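Long-range contact in SusD superfamily protein (Bacteroides vulgatus, PDB 3MYV), which probably binds polysaccharide at the outer membrane: residues N107-Q121 / F166-S179. Sequence-based numbering, arbitrary orientation. Where two conformers were deposited one is given.
Sequences NALKGETMAVIALCQ and FIIETLEEAVTLMS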
loop_
_atom_site.group_PDB
_atom_site.type_symbol
_atom_site.label_atom_id
_atom_site.label_comp_id
_atom_site.label_asym_id
_atom_site.label_seq_id
_atom_site.Cartn_x
_atom_site.Cartn_y
_atom_site.Cartn_z
ATOM N N ASN A 107 3.517 19.460 18.061
ATOM C CA ASN A 107 2.641 19.685 16.922
ATOM C C ASN A 107 2.974 18.727 15.769
ATOM O O ASN A 107 2.072 18.218 15.110
ATOM C CB ASN A 107 2.729 21.144 16.447
ATOM C CG ASN A 107 1.364 21.763 16.225
ATOM O OD1 ASN A 107 0.353 21.261 16.723
ATOM N ND2 ASN A 107 1.327 22.861 15.486
ATOM N N ALA A 108 4.267 18.508 15.532
ATOM C CA ALA A 108 4.722 17.551 14.509
ATOM C C ALA A 108 4.241 16.129 14.837
ATOM O O ALA A 108 3.770 15.376 13.961
ATOM C CB ALA A 108 6.242 17.588 14.401
ATOM N N LEU A 109 4.364 15.764 16.104
ATOM C CA LEU A 109 3.916 14.455 16.570
ATOM C C LEU A 109 2.390 14.302 16.469
ATOM O O LEU A 109 1.887 13.238 16.088
ATOM C CB LEU A 109 4.417 14.183 17.980
ATOM C CG LEU A 109 5.926 13.962 18.087
ATOM C CD1 LEU A 109 6.398 14.018 19.576
ATOM C CD2 LEU A 109 6.331 12.643 17.450
ATOM N N LYS A 110 1.656 15.366 16.787
ATOM C CA LYS A 110 0.199 15.362 16.613
ATOM C C LYS A 110 -0.162 15.102 15.134
ATOM O O LYS A 110 -0.983 14.226 14.833
ATOM C CB LYS A 110 -0.405 16.674 17.070
ATOM C CG LYS A 110 -1.900 16.812 16.786
ATOM C CD LYS A 110 -2.467 18.146 17.305
ATOM C CE LYS A 110 -3.880 18.395 16.753
ATOM N NZ LYS A 110 -4.477 19.686 17.255
ATOM N N GLY A 111 0.461 15.850 14.230
ATOM C CA GLY A 111 0.239 15.666 12.791
ATOM C C GLY A 111 0.561 14.263 12.319
ATOM O O GLY A 111 -0.178 13.652 11.511
ATOM N N GLU A 112 1.665 13.735 12.834
ATOM C CA GLU A 112 2.131 12.416 12.430
ATOM C C GLU A 112 1.142 11.356 12.902
ATOM O O GLU A 112 0.826 10.439 12.167
ATOM C CB GLU A 112 3.535 12.142 12.990
ATOM C CG GLU A 112 4.109 10.814 12.539
ATOM C CD GLU A 112 5.479 10.482 13.119
ATOM O OE1 GLU A 112 6.057 11.314 13.863
ATOM O OE2 GLU A 112 5.976 9.362 12.828
ATOM N N THR A 113 0.653 11.504 14.132
ATOM C CA THR A 113 -0.390 10.622 14.670
ATOM C C THR A 113 -1.654 10.649 13.801
ATOM O O THR A 113 -2.257 9.616 13.520
ATOM C CB THR A 113 -0.732 11.004 16.121
ATOM O OG1 THR A 113 0.458 10.944 16.928
ATOM C CG2 THR A 113 -1.827 10.073 16.704
HETATM N N MSE A 114 -2.048 11.831 13.346
HETATM C CA MSE A 114 -3.177 11.947 12.445
HETATM C C MSE A 114 -2.887 11.259 11.117
HETATM O O MSE A 114 -3.802 10.695 10.522
HETATM C CB MSE A 114 -3.570 13.413 12.228
HETATM C CG MSE A 114 -4.063 14.118 13.489
HETATM SE SE MSE A 114 -4.201 16.048 13.266
HETATM C CE MSE A 114 -5.670 16.096 12.065
ATOM N N ALA A 115 -1.646 11.331 10.628
ATOM C CA ALA A 115 -1.273 10.639 9.369
ATOM C C ALA A 115 -1.426 9.108 9.531
ATOM O O ALA A 115 -1.942 8.432 8.643
ATOM C CB ALA A 115 0.180 11.017 8.964
ATOM N N VAL A 116 -0.962 8.578 10.663
ATOM C CA VAL A 116 -1.158 7.156 11.009
ATOM C C VAL A 116 -2.649 6.772 11.003
ATOM O O VAL A 116 -3.057 5.788 10.379
ATOM C CB VAL A 116 -0.451 6.781 12.336
ATOM C CG1 VAL A 116 -0.765 5.321 12.722
ATOM C CG2 VAL A 116 1.105 6.989 12.218
ATOM N N ILE A 117 -3.476 7.600 11.622
ATOM C CA ILE A 117 -4.922 7.363 11.655
ATOM C C ILE A 117 -5.512 7.322 10.251
ATOM O O ILE A 117 -6.276 6.429 9.904
ATOM C CB ILE A 117 -5.618 8.446 12.536
ATOM C CG1 ILE A 117 -5.298 8.172 14.012
ATOM C CG2 ILE A 117 -7.136 8.528 12.235
ATOM C CD1 ILE A 117 -5.599 9.370 14.991
ATOM N N ALA A 118 -5.102 8.271 9.419
ATOM C CA ALA A 118 -5.570 8.330 8.051
ATOM C C ALA A 118 -5.152 7.075 7.255
ATOM O O ALA A 118 -5.952 6.511 6.556
ATOM C CB ALA A 118 -5.045 9.631 7.360
ATOM N N LEU A 119 -3.906 6.630 7.390
ATOM C CA LEU A 119 -3.462 5.421 6.696
ATOM C C LEU A 119 -4.253 4.171 7.116
ATOM O O LEU A 119 -4.755 3.416 6.261
ATOM C CB LEU A 119 -1.965 5.208 6.943
ATOM C CG LEU A 119 -1.330 3.996 6.273
ATOM C CD1 LEU A 119 -1.624 4.014 4.765
ATOM C CD2 LEU A 119 0.178 3.999 6.539
ATOM N N CYS A 120 -4.415 3.992 8.426
ATOM C CA CYS A 120 -5.147 2.855 8.958
ATOM C C CYS A 120 -6.585 2.864 8.452
ATOM O O CYS A 120 -7.101 1.854 7.948
ATOM C CB CYS A 120 -5.157 2.896 10.477
ATOM S SG CYS A 120 -3.555 2.480 11.206
ATOM N N GLN A 121 -7.244 4.003 8.581
ATOM C CA GLN A 121 -8.645 4.060 8.133
ATOM C C GLN A 121 -8.759 3.848 6.633
ATOM O O GLN A 121 -9.731 3.220 6.141
ATOM C CB GLN A 121 -9.308 5.354 8.581
ATOM C CG GLN A 121 -10.860 5.295 8.419
ATOM C CD GLN A 121 -11.519 4.402 9.465
ATOM O OE1 GLN A 121 -11.357 4.635 10.672
ATOM N NE2 GLN A 121 -12.337 3.424 9.008
ATOM N N PHE A 166 -13.404 12.022 6.004
ATOM C CA PHE A 166 -12.595 12.095 7.204
ATOM C C PHE A 166 -11.091 11.930 6.947
ATOM O O PHE A 166 -10.273 12.684 7.488
ATOM C CB PHE A 166 -13.034 11.017 8.215
ATOM C CG PHE A 166 -12.060 10.822 9.340
ATOM C CD1 PHE A 166 -11.958 11.771 10.346
ATOM C CD2 PHE A 166 -11.267 9.699 9.398
ATOM C CE1 PHE A 166 -11.045 11.627 11.373
ATOM C CE2 PHE A 166 -10.362 9.525 10.449
ATOM C CZ PHE A 166 -10.257 10.485 11.431
ATOM N N ILE A 167 -10.734 10.918 6.171
ATOM C CA ILE A 167 -9.343 10.635 5.840
ATOM C C ILE A 167 -8.668 11.845 5.178
ATOM O O ILE A 167 -7.552 12.239 5.547
ATOM C CB ILE A 167 -9.249 9.372 4.922
ATOM C CG1 ILE A 167 -9.576 8.108 5.719
ATOM C CG2 ILE A 167 -7.874 9.245 4.298
ATOM C CD1 ILE A 167 -10.145 6.934 4.828
ATOM N N ILE A 168 -9.342 12.451 4.209
ATOM C CA ILE A 168 -8.734 13.562 3.464
ATOM C C ILE A 168 -8.549 14.811 4.347
ATOM O O ILE A 168 -7.466 15.421 4.372
ATOM C CB ILE A 168 -9.520 13.860 2.171
ATOM C CG1 ILE A 168 -9.283 12.710 1.154
ATOM C CG2 ILE A 168 -9.085 15.225 1.586
ATOM C CD1 ILE A 168 -10.369 12.572 0.068
ATOM N N GLU A 169 -9.580 15.157 5.109
ATOM C CA GLU A 169 -9.538 16.306 6.027
ATOM C C GLU A 169 -8.446 16.119 7.069
ATOM O O GLU A 169 -7.733 17.060 7.416
ATOM C CB GLU A 169 -10.867 16.488 6.753
ATOM C CG GLU A 169 -11.853 17.380 6.063
ATOM C CD GLU A 169 -13.162 17.553 6.856
ATOM O OE1 GLU A 169 -13.131 17.547 8.119
ATOM O OE2 GLU A 169 -14.219 17.681 6.195
ATOM N N THR A 170 -8.359 14.905 7.587
ATOM C CA THR A 170 -7.344 14.557 8.568
ATOM C C THR A 170 -5.930 14.720 8.013
ATOM O O THR A 170 -5.062 15.333 8.640
ATOM C CB THR A 170 -7.560 13.127 9.048
ATOM O OG1 THR A 170 -8.820 13.065 9.699
ATOM C CG2 THR A 170 -6.468 12.716 10.015
ATOM N N LEU A 171 -5.702 14.180 6.824
ATOM C CA LEU A 171 -4.385 14.229 6.229
ATOM C C LEU A 171 -4.036 15.648 5.743
ATOM O O LEU A 171 -2.908 16.074 5.920
ATOM C CB LEU A 171 -4.304 13.162 5.130
ATOM C CG LEU A 171 -2.999 12.521 4.711
ATOM C CD1 LEU A 171 -2.050 12.203 5.848
ATOM C CD2 LEU A 171 -3.396 11.296 3.875
ATOM N N GLU A 172 -5.003 16.410 5.212
ATOM C CA GLU A 172 -4.749 17.800 4.832
ATOM C C GLU A 172 -4.280 18.598 6.065
ATOM O O GLU A 172 -3.296 19.336 5.994
ATOM C CB GLU A 172 -5.991 18.448 4.177
ATOM C CG GLU A 172 -6.321 17.849 2.819
ATOM C CD GLU A 172 -7.664 18.325 2.260
ATOM O OE1 GLU A 172 -8.526 18.769 3.043
ATOM O OE2 GLU A 172 -7.864 18.238 1.032
ATOM N N GLU A 173 -4.935 18.397 7.207
ATOM C CA GLU A 173 -4.497 19.053 8.433
ATOM C C GLU A 173 -3.133 18.534 8.929
ATOM O O GLU A 173 -2.266 19.336 9.315
ATOM C CB GLU A 173 -5.568 18.974 9.517
ATOM C CG GLU A 173 -5.169 19.720 10.756
ATOM C CD GLU A 173 -6.186 19.675 11.873
ATOM O OE1 GLU A 173 -7.321 19.172 11.659
ATOM O OE2 GLU A 173 -5.824 20.151 12.970
ATOM N N ALA A 174 -2.942 17.219 8.910
ATOM C CA ALA A 174 -1.678 16.594 9.332
ATOM C C ALA A 174 -0.472 17.217 8.626
ATOM O O ALA A 174 0.545 17.561 9.260
ATOM C CB ALA A 174 -1.710 15.073 9.083
ATOM N N VAL A 175 -0.591 17.351 7.309
ATOM C CA VAL A 175 0.468 17.913 6.484
ATOM C C VAL A 175 0.855 19.292 7.006
ATOM O O VAL A 175 2.039 19.618 7.063
ATOM C CB VAL A 175 0.067 17.964 4.983
ATOM C CG1 VAL A 175 1.054 18.893 4.178
ATOM C CG2 VAL A 175 0.050 16.539 4.373
ATOM N N THR A 176 -0.126 20.110 7.413
ATOM C CA THR A 176 0.207 21.462 7.842
ATOM C C THR A 176 0.985 21.442 9.158
ATOM O O THR A 176 1.707 22.380 9.437
ATOM C CB THR A 176 -1.040 22.388 7.996
ATOM O OG1 THR A 176 -1.839 21.952 9.100
ATOM C CG2 THR A 176 -1.884 22.416 6.688
ATOM N N LEU A 177 0.815 20.397 9.968
ATOM C CA LEU A 177 1.492 20.290 11.273
ATOM C C LEU A 177 2.872 19.624 11.264
ATOM O O LEU A 177 3.633 19.792 12.207
ATOM C CB LEU A 177 0.623 19.494 12.247
ATOM C CG LEU A 177 -0.752 20.095 12.541
ATOM C CD1 LEU A 177 -1.505 19.200 13.508
ATOM C CD2 LEU A 177 -0.584 21.514 13.065
HETATM N N MSE A 178 3.165 18.837 10.233
HETATM C CA MSE A 178 4.311 17.919 10.241
HETATM C C MSE A 178 5.655 18.524 9.815
HETATM O O MSE A 178 5.716 19.516 9.091
HETATM C CB MSE A 178 3.979 16.696 9.366
HETATM C CG MSE A 178 2.992 15.748 10.039
HETATM SE SE MSE A 178 2.394 14.385 8.852
HETATM C CE MSE A 178 3.951 13.245 9.098
ATOM N N SER A 179 6.723 17.888 10.270
ATOM C CA SER A 179 8.072 18.281 9.943
ATOM C C SER A 179 8.534 17.641 8.647
ATOM O O SER A 179 8.171 16.511 8.347
ATOM C CB SER A 179 9.035 17.869 11.061
ATOM O OG SER A 179 10.367 18.041 10.629
HETATM O O HOH W 1 -6.810 19.512 15.446
#
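Asn107 O has Leu177 CB 3.5 Å away, and the leucine knob drops into a hole of Asn107, Lys110, Gly111 and Met114. Ala108 offers its CA-H to Leu177 O. Lys110 runs extended past Leu177 CD1, and its NZ meets Glu173 OE2 through a water that accepts from the lysine and donates to the carboxylate. Gly111 is the tight spot: its O stands 3.2 Å from Ala174 CB, and a CB here would clash with Leu177 and the selenomethionine Met178. Segments 107-121 and 166-177, parts of helices 103-128 and 160-177, run antiparallel, 153° between their directions and 7.7 Å between axes at closest approach, consistent with the TPR-like helical pairs of SusD proteins; helix 13-27 lies against the first and helix 189-202 against the second. Glu112 sends its carboxylate to Arg186 and Tyr24, while its CB stays 4.1 Å from Met178 CE. Met114, also selenomethionine, is the reciprocal knob, seated among Thr170, Glu173, Ala174 and Leu177; a bend at chi3 (69°) brings CE to 3.5 Å from Glu173 OE1. Thr170 CG2 lies 3.4 Å from Met114 O and touches Met114 CB, while OG1 bonds back to Phe166 O. Ala115 CB touches Leu171 CD1 and Met178 SE, each at 4.0 Å, and Ile117 puts CG2 at the edge of the Phe166 ring, 3.8 Å from CZ. Ile167 divides its branches, CG2 to Ala118 and CG1 with CD1 to Gln121, so an alanine here would probably leave a gap beside both. Gln121 crosses that isoleucine with its CB and CG before its amide bonds to Pro143 O and Ile145 N.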